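Local coordinates for protein putative carbohydrate-active enzyme (Uncultured organism, PDB 5WH8) that probably hydrolyses glycosidic bonds of cellulose, serving as the family 5 glycoside hydrolase TIM-barrel part of a longer multi-modular enzyme, at residues Ala40-Cys45 against Ala274-Ser279; Tyr68-Gly73 against Asp113-Pro118; Cys104-His109 against Pro127-Met132; Tyr131-His136 against Arg172-Asp177. All coordinates share one frame; numbering follows the deposited sequence.

Contact 1. Residues Ala40-Cys45 against Ala274-Ser279; sequences AWFPKC and ADKPES. With EDO (1,2-ethanediol), chain M.
Cys45 and Ala274 are where the two backbones come nearest, their CA atoms 6.3 Å apart. Here the loop after strand 32-36 meets the loop after strand 268-273, the first and last strands of the closed TIM barrel, so the contact bridges the barrel seam at the C-terminal ends of its strands. No hydrogen bond links 40-45 to 274-279; Phe42 does most of the joining. With CG anti to its own carbonyl carbon (chi1 -60°), its ring reaches the other loop, where Ala274 CB sits over one face in a CH-pi contact, 4.2 Å from the ring centroid and 11° off the normal. Lys276 lies across the ring, its CB 3.5 Å from Phe42 CZ. Asp275 OD1 comes obliquely to Phe42 CD1 at 3.8 Å and also lies beside Cys45 SG, while OD2 is hydrogen-bonded to Ser288 OG. The backbone N atoms of Asp275 and Lys276 are buried without a partner in the model. His37 meets the Phe42 ring edge-to-face, and its NE2 is hydrogen-bonded to Glu278 OE2. Glu278, with Trp271 NE1, binds a 1,2-ethanediol, probably from the crystallisation liquor, whose O2 donates to Glu278 OE1 at 2.8 Å.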
# COMPACT_ATOMS: atom_id res chain seq x y z
N ALA A 40 -2.24 -6.26 -14.54
CA ALA A 40 -2.50 -6.93 -15.81
C ALA A 40 -3.81 -6.46 -16.46
O ALA A 40 -4.06 -6.69 -17.65
CB ALA A 40 -2.53 -8.44 -15.60
N TRP A 41 -4.64 -5.79 -15.67
CA TRP A 41 -5.95 -5.38 -16.14
C TRP A 41 -6.00 -3.93 -16.66
O TRP A 41 -6.81 -3.62 -17.54
CB TRP A 41 -6.97 -5.55 -15.02
CG TRP A 41 -7.07 -6.96 -14.51
CD1 TRP A 41 -6.71 -8.11 -15.17
CD2 TRP A 41 -7.58 -7.37 -13.24
NE1 TRP A 41 -6.97 -9.20 -14.38
CE2 TRP A 41 -7.48 -8.78 -13.19
CE3 TRP A 41 -8.08 -6.68 -12.13
CZ2 TRP A 41 -7.90 -9.51 -12.08
CZ3 TRP A 41 -8.48 -7.41 -11.02
CH2 TRP A 41 -8.40 -8.81 -11.01
N PHE A 42 -5.16 -3.05 -16.10
CA PHE A 42 -5.13 -1.63 -16.48
C PHE A 42 -3.72 -1.12 -16.76
O PHE A 42 -3.33 -0.05 -16.30
CB PHE A 42 -5.78 -0.78 -15.37
CG PHE A 42 -7.20 -1.14 -15.12
CD1 PHE A 42 -8.20 -0.61 -15.90
CD2 PHE A 42 -7.53 -2.07 -14.16
CE1 PHE A 42 -9.51 -0.98 -15.71
CE2 PHE A 42 -8.82 -2.45 -13.97
CZ PHE A 42 -9.82 -1.92 -14.75
N PRO A 43 -2.94 -1.87 -17.57
CA PRO A 43 -1.55 -1.43 -17.75
C PRO A 43 -1.38 -0.04 -18.37
O PRO A 43 -0.38 0.58 -18.09
CB PRO A 43 -0.96 -2.50 -18.68
CG PRO A 43 -2.14 -3.08 -19.39
CD PRO A 43 -3.26 -3.05 -18.39
N LYS A 44 -2.33 0.44 -19.16
CA LYS A 44 -2.21 1.78 -19.74
C LYS A 44 -2.27 2.87 -18.67
O LYS A 44 -1.86 4.02 -18.92
CB LYS A 44 -3.30 2.01 -20.79
CG LYS A 44 -3.07 1.24 -22.06
CD LYS A 44 -4.13 1.56 -23.12
CE LYS A 44 -3.90 2.92 -23.77
NZ LYS A 44 -4.84 3.13 -24.91
N CYS A 45 -2.80 2.54 -17.49
CA CYS A 45 -2.89 3.49 -16.40
C CYS A 45 -1.59 3.68 -15.60
O CYS A 45 -1.54 4.57 -14.76
CB CYS A 45 -4.01 3.10 -15.42
SG CYS A 45 -5.71 3.30 -16.06
N ALA A 274 -7.55 3.91 -11.55
CA ALA A 274 -7.96 3.11 -12.69
C ALA A 274 -9.20 3.79 -13.26
O ALA A 274 -9.82 4.61 -12.56
CB ALA A 274 -8.26 1.68 -12.28
N ASP A 275 -9.54 3.48 -14.51
CA ASP A 275 -10.74 4.06 -15.14
C ASP A 275 -11.83 3.03 -15.41
O ASP A 275 -12.65 3.21 -16.30
CB ASP A 275 -10.36 4.79 -16.44
CG ASP A 275 -9.76 3.88 -17.49
OD1 ASP A 275 -9.40 2.72 -17.18
OD2 ASP A 275 -9.63 4.34 -18.65
N LYS A 276 -11.84 1.95 -14.63
CA LYS A 276 -12.95 0.99 -14.62
C LYS A 276 -14.27 1.69 -14.27
O LYS A 276 -14.29 2.57 -13.40
CB LYS A 276 -12.66 -0.13 -13.62
CG LYS A 276 -13.61 -1.31 -13.65
CD LYS A 276 -13.09 -2.45 -12.82
CE LYS A 276 -14.03 -3.66 -12.83
NZ LYS A 276 -14.46 -3.98 -14.23
N PRO A 277 -15.39 1.32 -14.92
CA PRO A 277 -16.64 2.02 -14.61
C PRO A 277 -17.31 1.49 -13.34
O PRO A 277 -18.40 0.93 -13.35
CB PRO A 277 -17.51 1.77 -15.88
CG PRO A 277 -16.98 0.55 -16.47
CD PRO A 277 -15.52 0.44 -16.09
N GLU A 278 -16.62 1.69 -12.21
CA GLU A 278 -17.17 1.40 -10.89
C GLU A 278 -16.85 2.61 -10.01
O GLU A 278 -15.85 3.30 -10.23
CB GLU A 278 -16.58 0.12 -10.27
CG GLU A 278 -15.05 0.14 -10.12
CD GLU A 278 -14.44 -1.21 -9.75
OE1 GLU A 278 -15.15 -2.23 -9.81
OE2 GLU A 278 -13.24 -1.24 -9.39
N SER A 279 -17.68 2.88 -9.00
CA SER A 279 -17.61 4.17 -8.33
C SER A 279 -16.34 4.37 -7.49
O SER A 279 -16.01 5.54 -7.21
CB SER A 279 -18.84 4.39 -7.46
OG SER A 279 -19.02 3.32 -6.58
C1 EDO M . -12.58 -4.08 -7.29
O1 EDO M . -12.76 -2.67 -7.49
C2 EDO M . -13.37 -4.96 -8.28
O2 EDO M . -13.38 -4.43 -9.62

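Contact 2. Residues Tyr68-Gly73 against Asp113-Pro118; sequences YTHEWG and DGSGDP
His70 and Asp113 run alongside each other in opposite senses, with the imidazole and carboxylate planes turned 87° apart, nearly perpendicular. They touch through carbon, CB of His70 lying 4.0 Å from CB of Asp113, while His70 ND1 and Asp113 OD2 stay 6.3 Å apart. Ser115 comes to the same imidazole obliquely: its CB is 3.5 Å from His70 ND1. That CB also reaches Thr69 OG1, so it packs against both members of a hydrogen-bonded pair. The pair itself is Thr69 OG1 with His70 ND1, 2.7 Å apart; the threonine oxygen lies in the ring plane, at the edge, and would tend to fix the rotation of the imidazole. Ser115 OG is occupied within its own loop by Asn112 O and Leu111 N. Further out, the Glu71 side chain stands roughly perpendicular to that of Asp113, and a water joins the two residues, donating to Asp113 OD2 (3.0 Å) and accepting from the backbone N of Glu71 (2.9 Å). The Glu71 carboxylate turns to another partner, OE2 being hydrogen-bonded to Asn112 ND2. In the barrel this is a meeting of the loops that follow the adjacent parallel strands 62-68 and 103-109, at their C-terminal ends; the first loop leads on to helix 83-100 and the second to helix 122-135.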
# COMPACT_ATOMS: atom_id res chain seq x y z
N TYR A 68 -1.57 -8.83 -8.22
CA TYR A 68 -2.48 -9.94 -7.95
C TYR A 68 -1.74 -11.25 -8.13
O TYR A 68 -0.96 -11.38 -9.07
CB TYR A 68 -3.67 -9.93 -8.90
CG TYR A 68 -4.84 -9.09 -8.44
CD1 TYR A 68 -4.78 -7.70 -8.47
CD2 TYR A 68 -6.03 -9.68 -8.03
CE1 TYR A 68 -5.86 -6.93 -8.10
CE2 TYR A 68 -7.11 -8.92 -7.64
CZ TYR A 68 -7.02 -7.55 -7.68
OH TYR A 68 -8.11 -6.79 -7.30
N THR A 69 -1.98 -12.21 -7.23
CA THR A 69 -1.32 -13.50 -7.36
C THR A 69 -2.17 -14.41 -8.24
O THR A 69 -1.64 -15.21 -9.02
CB THR A 69 -1.08 -14.15 -5.98
OG1 THR A 69 -2.33 -14.45 -5.35
CG2 THR A 69 -0.26 -13.25 -5.09
N HIS A 70 -3.49 -14.23 -8.15
CA HIS A 70 -4.47 -15.06 -8.84
C HIS A 70 -5.49 -14.23 -9.63
O HIS A 70 -5.36 -13.01 -9.73
CB HIS A 70 -5.17 -15.95 -7.82
CG HIS A 70 -4.27 -17.01 -7.27
ND1 HIS A 70 -3.23 -16.73 -6.41
CD2 HIS A 70 -4.24 -18.35 -7.48
CE1 HIS A 70 -2.60 -17.86 -6.11
NE2 HIS A 70 -3.20 -18.85 -6.74
N GLU A 71 -6.51 -14.91 -10.17
CA GLU A 71 -7.42 -14.37 -11.18
C GLU A 71 -6.67 -14.14 -12.49
O GLU A 71 -5.44 -14.29 -12.55
CB GLU A 71 -8.12 -13.10 -10.71
CG GLU A 71 -8.83 -13.31 -9.37
CD GLU A 71 -9.63 -12.12 -8.88
OE1 GLU A 71 -10.50 -11.61 -9.63
OE2 GLU A 71 -9.40 -11.69 -7.72
N TRP A 72 -7.41 -13.79 -13.54
CA TRP A 72 -6.80 -13.77 -14.86
C TRP A 72 -5.56 -12.88 -14.85
O TRP A 72 -5.61 -11.74 -14.41
CB TRP A 72 -7.77 -13.27 -15.95
CG TRP A 72 -7.05 -13.36 -17.27
CD1 TRP A 72 -6.98 -14.45 -18.10
CD2 TRP A 72 -6.25 -12.33 -17.88
NE1 TRP A 72 -6.18 -14.16 -19.19
CE2 TRP A 72 -5.72 -12.87 -19.08
CE3 TRP A 72 -5.92 -11.02 -17.53
CZ2 TRP A 72 -4.89 -12.14 -19.93
CZ3 TRP A 72 -5.09 -10.29 -18.37
CH2 TRP A 72 -4.58 -10.85 -19.55
N GLY A 73 -4.44 -13.42 -15.35
CA GLY A 73 -3.22 -12.64 -15.48
C GLY A 73 -2.43 -12.45 -14.21
O GLY A 73 -1.43 -11.71 -14.20
N ASP A 113 -9.46 -17.22 -5.03
CA ASP A 113 -9.01 -18.48 -5.65
C ASP A 113 -8.06 -19.30 -4.77
O ASP A 113 -7.19 -20.01 -5.28
CB ASP A 113 -8.36 -18.20 -7.02
CG ASP A 113 -9.33 -17.60 -8.03
OD1 ASP A 113 -10.54 -17.49 -7.72
OD2 ASP A 113 -8.90 -17.26 -9.16
N GLY A 114 -8.23 -19.22 -3.45
CA GLY A 114 -7.42 -19.98 -2.51
C GLY A 114 -6.25 -19.19 -1.93
O GLY A 114 -5.68 -19.57 -0.90
N SER A 115 -5.89 -18.08 -2.57
CA SER A 115 -4.76 -17.29 -2.08
C SER A 115 -5.09 -16.57 -0.77
O SER A 115 -4.19 -16.01 -0.15
CB SER A 115 -4.28 -16.29 -3.15
OG SER A 115 -5.20 -15.23 -3.39
N GLY A 116 -6.35 -16.63 -0.35
CA GLY A 116 -6.80 -16.05 0.92
C GLY A 116 -5.99 -16.57 2.10
O GLY A 116 -5.81 -15.90 3.10
N ASP A 117 -5.53 -17.81 2.00
CA ASP A 117 -4.49 -18.28 2.92
C ASP A 117 -3.15 -18.03 2.25
O ASP A 117 -2.81 -18.72 1.30
CB ASP A 117 -4.65 -19.76 3.25
CG ASP A 117 -3.70 -20.22 4.35
OD1 ASP A 117 -2.59 -19.65 4.50
OD2 ASP A 117 -4.09 -21.16 5.09
N PRO A 118 -2.40 -17.02 2.71
CA PRO A 118 -1.20 -16.68 1.93
C PRO A 118 -0.16 -17.81 1.89
O PRO A 118 0.68 -17.85 0.99
CB PRO A 118 -0.65 -15.44 2.67
CG PRO A 118 -1.19 -15.56 4.08
CD PRO A 118 -2.57 -16.17 3.90
O HOH W 1 -6.30 -17.77 -10.66

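Contact 3. Residues Cys104-His109 against Pro127-Met132; sequences CIIDWH and PFWDYM
Ile106 and Trp108 face Phe128, Trp129 and Met132 across the interface between strand 104-109 and helix 127-132, whose axes run almost antiparallel (172°) and approach to 11.0 Å. This is the strand-helix half of a beta-alpha-beta unit of the TIM barrel. Trp108 and Phe128 overlap while pointing opposite ways; their planes lie 35° apart, with Trp108 CE3 over the phenyl face toward its rim, 3.6 Å from Phe128 CD2. The opposite face of Phe128 carries Met132 CG from the next turn of the helix, so the ring is sandwiched. Trp129 approaches Trp108 in an offset edge-to-face pair, five-membered ring centroids 5.5 Å apart. Its NE1 lies 3.7 Å from Trp108 CB and, though buried, has no hydrogen-bonding partner in the model. Phe128 CE2 covers one face of the Trp129 indole, which completes a cluster of three aromatic residues. Ile106 fills in beside the rings: CG2, anti to the backbone N, lies at the edge of the phenyl, 3.8 Å from Phe128 CZ, and also reaches Trp129 CH2. That same CH2 meets Ile106 O at 3.3 Å, in the indole plane. CD1, at the end of the other branch, is 4.2 Å from Met132 SD. The flanking helices cover the contact: Trp129 packs on Val167 and Ile171 of helix 157-172, Phe128 on Asn87 and Met132 on Ile90 of helix 83-100. Within the sheet, Ile106 touches Ile67 of strand 62-68 and bonds through its backbone to Leu143 of strand 142-145.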
# COMPACT_ATOMS: atom_id res chain seq x y z
N CYS A 104 7.08 3.70 -2.60
CA CYS A 104 6.49 2.66 -3.44
C CYS A 104 6.24 1.41 -2.62
O CYS A 104 7.19 0.83 -2.10
CB CYS A 104 7.40 2.35 -4.62
SG CYS A 104 6.77 1.13 -5.78
N ILE A 105 4.98 0.99 -2.56
CA ILE A 105 4.64 -0.28 -1.92
C ILE A 105 4.57 -1.37 -2.97
O ILE A 105 3.81 -1.25 -3.94
CB ILE A 105 3.29 -0.24 -1.18
CG1 ILE A 105 3.28 0.82 -0.09
CG2 ILE A 105 3.00 -1.59 -0.56
CD1 ILE A 105 1.92 1.05 0.55
N ILE A 106 5.39 -2.41 -2.77
CA ILE A 106 5.32 -3.65 -3.54
C ILE A 106 4.37 -4.56 -2.80
O ILE A 106 4.70 -5.04 -1.69
CB ILE A 106 6.72 -4.29 -3.69
CG1 ILE A 106 7.67 -3.31 -4.41
CG2 ILE A 106 6.63 -5.62 -4.45
CD1 ILE A 106 9.12 -3.83 -4.55
N ASP A 107 3.18 -4.76 -3.36
CA ASP A 107 2.11 -5.51 -2.67
C ASP A 107 1.85 -6.87 -3.33
O ASP A 107 1.39 -6.96 -4.47
CB ASP A 107 0.85 -4.62 -2.65
CG ASP A 107 -0.46 -5.38 -2.50
OD1 ASP A 107 -0.52 -6.42 -1.81
OD2 ASP A 107 -1.46 -4.88 -3.08
N TRP A 108 2.21 -7.94 -2.61
CA TRP A 108 1.90 -9.31 -3.01
C TRP A 108 0.42 -9.54 -2.68
O TRP A 108 0.02 -9.80 -1.53
CB TRP A 108 2.82 -10.29 -2.27
CG TRP A 108 2.67 -11.75 -2.61
CD1 TRP A 108 2.13 -12.74 -1.81
CD2 TRP A 108 3.10 -12.41 -3.82
NE1 TRP A 108 2.22 -13.96 -2.45
CE2 TRP A 108 2.80 -13.78 -3.68
CE3 TRP A 108 3.71 -11.96 -5.00
CZ2 TRP A 108 3.08 -14.71 -4.68
CZ3 TRP A 108 4.00 -12.88 -5.98
CH2 TRP A 108 3.67 -14.24 -5.83
N HIS A 109 -0.41 -9.38 -3.71
CA HIS A 109 -1.84 -9.08 -3.51
C HIS A 109 -2.68 -10.34 -3.49
O HIS A 109 -3.39 -10.63 -4.44
CB HIS A 109 -2.31 -8.10 -4.60
CG HIS A 109 -3.62 -7.40 -4.33
ND1 HIS A 109 -3.69 -6.24 -3.58
CD2 HIS A 109 -4.89 -7.64 -4.76
CE1 HIS A 109 -4.94 -5.80 -3.56
NE2 HIS A 109 -5.69 -6.63 -4.26
N PRO A 127 10.41 -17.18 -3.80
CA PRO A 127 11.34 -16.64 -4.81
C PRO A 127 11.05 -15.19 -5.22
O PRO A 127 12.00 -14.45 -5.51
CB PRO A 127 11.16 -17.58 -6.01
CG PRO A 127 10.05 -18.50 -5.67
CD PRO A 127 9.79 -18.44 -4.21
N PHE A 128 9.78 -14.79 -5.20
CA PHE A 128 9.43 -13.39 -5.47
C PHE A 128 10.09 -12.47 -4.46
O PHE A 128 10.73 -11.49 -4.85
CB PHE A 128 7.92 -13.20 -5.41
CG PHE A 128 7.47 -11.77 -5.59
CD1 PHE A 128 7.34 -11.21 -6.84
CD2 PHE A 128 7.17 -10.99 -4.47
CE1 PHE A 128 6.92 -9.88 -6.99
CE2 PHE A 128 6.75 -9.65 -4.62
CZ PHE A 128 6.61 -9.12 -5.88
N TRP A 129 9.92 -12.76 -3.18
CA TRP A 129 10.41 -11.87 -2.16
C TRP A 129 11.93 -11.95 -2.02
O TRP A 129 12.56 -10.94 -1.70
CB TRP A 129 9.71 -12.13 -0.83
CG TRP A 129 8.34 -11.48 -0.80
CD1 TRP A 129 7.11 -12.08 -0.65
CD2 TRP A 129 8.06 -10.07 -0.98
NE1 TRP A 129 6.11 -11.14 -0.70
CE2 TRP A 129 6.67 -9.90 -0.91
CE3 TRP A 129 8.86 -8.95 -1.20
CZ2 TRP A 129 6.05 -8.63 -1.03
CZ3 TRP A 129 8.27 -7.70 -1.33
CH2 TRP A 129 6.86 -7.55 -1.26
N ASP A 130 12.52 -13.11 -2.32
CA ASP A 130 13.99 -13.25 -2.39
C ASP A 130 14.53 -12.30 -3.46
O ASP A 130 15.44 -11.50 -3.20
CB ASP A 130 14.36 -14.71 -2.70
CG ASP A 130 15.83 -15.06 -2.39
OD1 ASP A 130 16.56 -14.33 -1.71
OD2 ASP A 130 16.25 -16.14 -2.85
N TYR A 131 13.96 -12.37 -4.65
CA TYR A 131 14.35 -11.49 -5.74
C TYR A 131 14.14 -10.01 -5.39
O TYR A 131 15.06 -9.20 -5.54
CB TYR A 131 13.61 -11.81 -7.03
CG TYR A 131 13.97 -10.79 -8.08
CD1 TYR A 131 15.17 -10.88 -8.77
CD2 TYR A 131 13.15 -9.69 -8.33
CE1 TYR A 131 15.54 -9.92 -9.71
CE2 TYR A 131 13.51 -8.73 -9.26
CZ TYR A 131 14.71 -8.85 -9.95
OH TYR A 131 15.10 -7.91 -10.88
N MET A 132 12.95 -9.64 -4.93
CA MET A 132 12.66 -8.22 -4.76
C MET A 132 13.51 -7.56 -3.69
O MET A 132 13.95 -6.41 -3.83
CB MET A 132 11.16 -7.99 -4.46
CG MET A 132 10.27 -8.18 -5.69
SD MET A 132 10.58 -6.91 -6.95
CE MET A 132 9.86 -7.65 -8.39

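Contact 4. Residues Tyr131-His136 against Arg172-Asp177; sequences YMSAKH and RKNDPD
Ser133 and Asn174 carry the polar part of this contact, which joins the last turn of helix 122-135 to the loop that leaves helix 157-172 for strand 180-182, at the end of the TIM barrel where the strands begin. One hydrogen bond crosses: Asn174 ND2 donates to Ser133 OG at 3.0 Å, nearly straight (171°) and in the plane of the amide. The same ND2 is bonded to Asp130 OD1, one helical turn earlier, while Ser133 OG is also paired with Trp129 O; the amide therefore spans two successive turns of the helix. Lys173 NZ pairs with Asp130 OD1 in a salt bridge and adds a weak bond to Asn174 OD1. The carboxylate of Asp175 finds its partners outside the two segments, OD2 forming a salt bridge with Lys178 and a hydrogen bond with Tyr144 OH. Van der Waals contact supplies the rest. Backbones come close, Ala134 and Asn174 having CA atoms 5.1 Å apart, consistent with the small side chains of Ser133 and Ala134. Ala134 CB lies 3.9 Å from Asn174 CG, against the amide group, and Asp175 CB rests 3.7 Å from the carbonyl O of Ser133.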
# COMPACT_ATOMS: atom_id res chain seq x y z
N TYR A 131 13.96 -12.37 -4.65
CA TYR A 131 14.35 -11.49 -5.74
C TYR A 131 14.14 -10.01 -5.39
O TYR A 131 15.06 -9.20 -5.54
CB TYR A 131 13.61 -11.81 -7.03
CG TYR A 131 13.97 -10.79 -8.08
CD1 TYR A 131 15.17 -10.88 -8.77
CD2 TYR A 131 13.15 -9.69 -8.33
CE1 TYR A 131 15.54 -9.92 -9.71
CE2 TYR A 131 13.51 -8.73 -9.26
CZ TYR A 131 14.71 -8.85 -9.95
OH TYR A 131 15.10 -7.91 -10.88
N MET A 132 12.95 -9.64 -4.93
CA MET A 132 12.66 -8.22 -4.76
C MET A 132 13.51 -7.56 -3.69
O MET A 132 13.95 -6.41 -3.83
CB MET A 132 11.16 -7.99 -4.46
CG MET A 132 10.27 -8.18 -5.69
SD MET A 132 10.58 -6.91 -6.95
CE MET A 132 9.86 -7.65 -8.39
N SER A 133 13.77 -8.28 -2.60
CA SER A 133 14.56 -7.73 -1.51
C SER A 133 16.03 -7.62 -1.90
O SER A 133 16.68 -6.66 -1.51
CB SER A 133 14.38 -8.56 -0.22
OG SER A 133 14.69 -9.94 -0.39
N ALA A 134 16.55 -8.58 -2.67
CA ALA A 134 17.91 -8.46 -3.20
C ALA A 134 18.02 -7.30 -4.20
O ALA A 134 18.95 -6.50 -4.15
CB ALA A 134 18.35 -9.76 -3.85
N LYS A 135 17.06 -7.19 -5.10
CA LYS A 135 17.09 -6.17 -6.15
C LYS A 135 16.95 -4.76 -5.58
O LYS A 135 17.59 -3.83 -6.07
CB LYS A 135 16.00 -6.43 -7.18
CG LYS A 135 15.94 -5.47 -8.36
CD LYS A 135 17.17 -5.59 -9.26
CE LYS A 135 16.95 -4.90 -10.61
NZ LYS A 135 16.68 -3.45 -10.45
N HIS A 136 16.12 -4.62 -4.55
CA HIS A 136 15.78 -3.28 -4.06
C HIS A 136 16.36 -2.95 -2.69
O HIS A 136 15.95 -1.99 -2.06
CB HIS A 136 14.25 -3.13 -4.07
CG HIS A 136 13.68 -3.22 -5.44
ND1 HIS A 136 13.94 -2.27 -6.42
CD2 HIS A 136 12.96 -4.19 -6.05
CE1 HIS A 136 13.38 -2.65 -7.55
NE2 HIS A 136 12.78 -3.81 -7.35
N ARG A 172 14.82 -10.33 4.94
CA ARG A 172 15.77 -9.67 5.83
C ARG A 172 17.20 -10.16 5.62
O ARG A 172 18.14 -9.44 5.94
CB ARG A 172 15.33 -9.86 7.29
CG ARG A 172 14.07 -9.06 7.66
CD ARG A 172 14.42 -7.58 7.82
NE ARG A 172 13.31 -6.62 7.75
CZ ARG A 172 12.58 -6.21 8.79
NH1 ARG A 172 12.77 -6.73 10.00
NH2 ARG A 172 11.62 -5.32 8.59
N LYS A 173 17.39 -11.34 5.04
CA LYS A 173 18.76 -11.78 4.73
C LYS A 173 19.37 -10.90 3.63
O LYS A 173 20.59 -10.76 3.55
CB LYS A 173 18.80 -13.25 4.32
CG LYS A 173 18.33 -13.57 2.94
CD LYS A 173 18.67 -15.00 2.57
CE LYS A 173 17.98 -15.42 1.29
NZ LYS A 173 18.61 -14.81 0.10
N ASN A 174 18.52 -10.31 2.78
CA ASN A 174 18.95 -9.42 1.70
C ASN A 174 18.87 -7.92 2.03
O ASN A 174 19.70 -7.12 1.57
CB ASN A 174 18.11 -9.66 0.44
CG ASN A 174 18.27 -11.05 -0.12
OD1 ASN A 174 19.38 -11.60 -0.18
ND2 ASN A 174 17.16 -11.64 -0.55
N ASP A 175 17.84 -7.56 2.79
CA ASP A 175 17.46 -6.16 3.00
C ASP A 175 17.06 -5.98 4.47
O ASP A 175 15.88 -6.10 4.85
CB ASP A 175 16.31 -5.80 2.05
CG ASP A 175 16.02 -4.32 2.00
OD1 ASP A 175 16.59 -3.57 2.83
OD2 ASP A 175 15.21 -3.90 1.13
N PRO A 176 18.05 -5.73 5.33
CA PRO A 176 17.82 -5.78 6.78
C PRO A 176 16.90 -4.71 7.40
O PRO A 176 16.36 -4.96 8.47
CB PRO A 176 19.24 -5.62 7.36
CG PRO A 176 20.14 -6.06 6.29
CD PRO A 176 19.48 -5.73 4.99
N ASP A 177 16.76 -3.55 6.77
CA ASP A 177 16.12 -2.39 7.44
C ASP A 177 14.79 -1.88 6.83
O ASP A 177 14.12 -1.03 7.40
CB ASP A 177 17.14 -1.25 7.48
CG ASP A 177 18.33 -1.59 8.38
OD1 ASP A 177 18.12 -1.68 9.60
OD2 ASP A 177 19.45 -1.79 7.86

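How the contacts relate
The four contacts run from one end of the barrel to the other. Contacts 1 and 2 lie at the C-terminal ends of the strands, where family 5 enzymes carry the active site, with centres 19 Å apart; Trp41 NE1 links them by a probable hydrogen bond to Trp72 O (2.9 Å). Contact 2 rests on contact 3 through Thr69 CG2, 3.4 Å from Trp108 CE2, so loop packing passes into the wall of the barrel. Contacts 3 and 4 share Tyr131 and Met132 of helix 122-135, and a salt bridge from Asp130 OD1 to Lys173 NZ (2.8 Å) ties them. Contact 4, about 30 Å centre to centre from contact 1, lies at the far end.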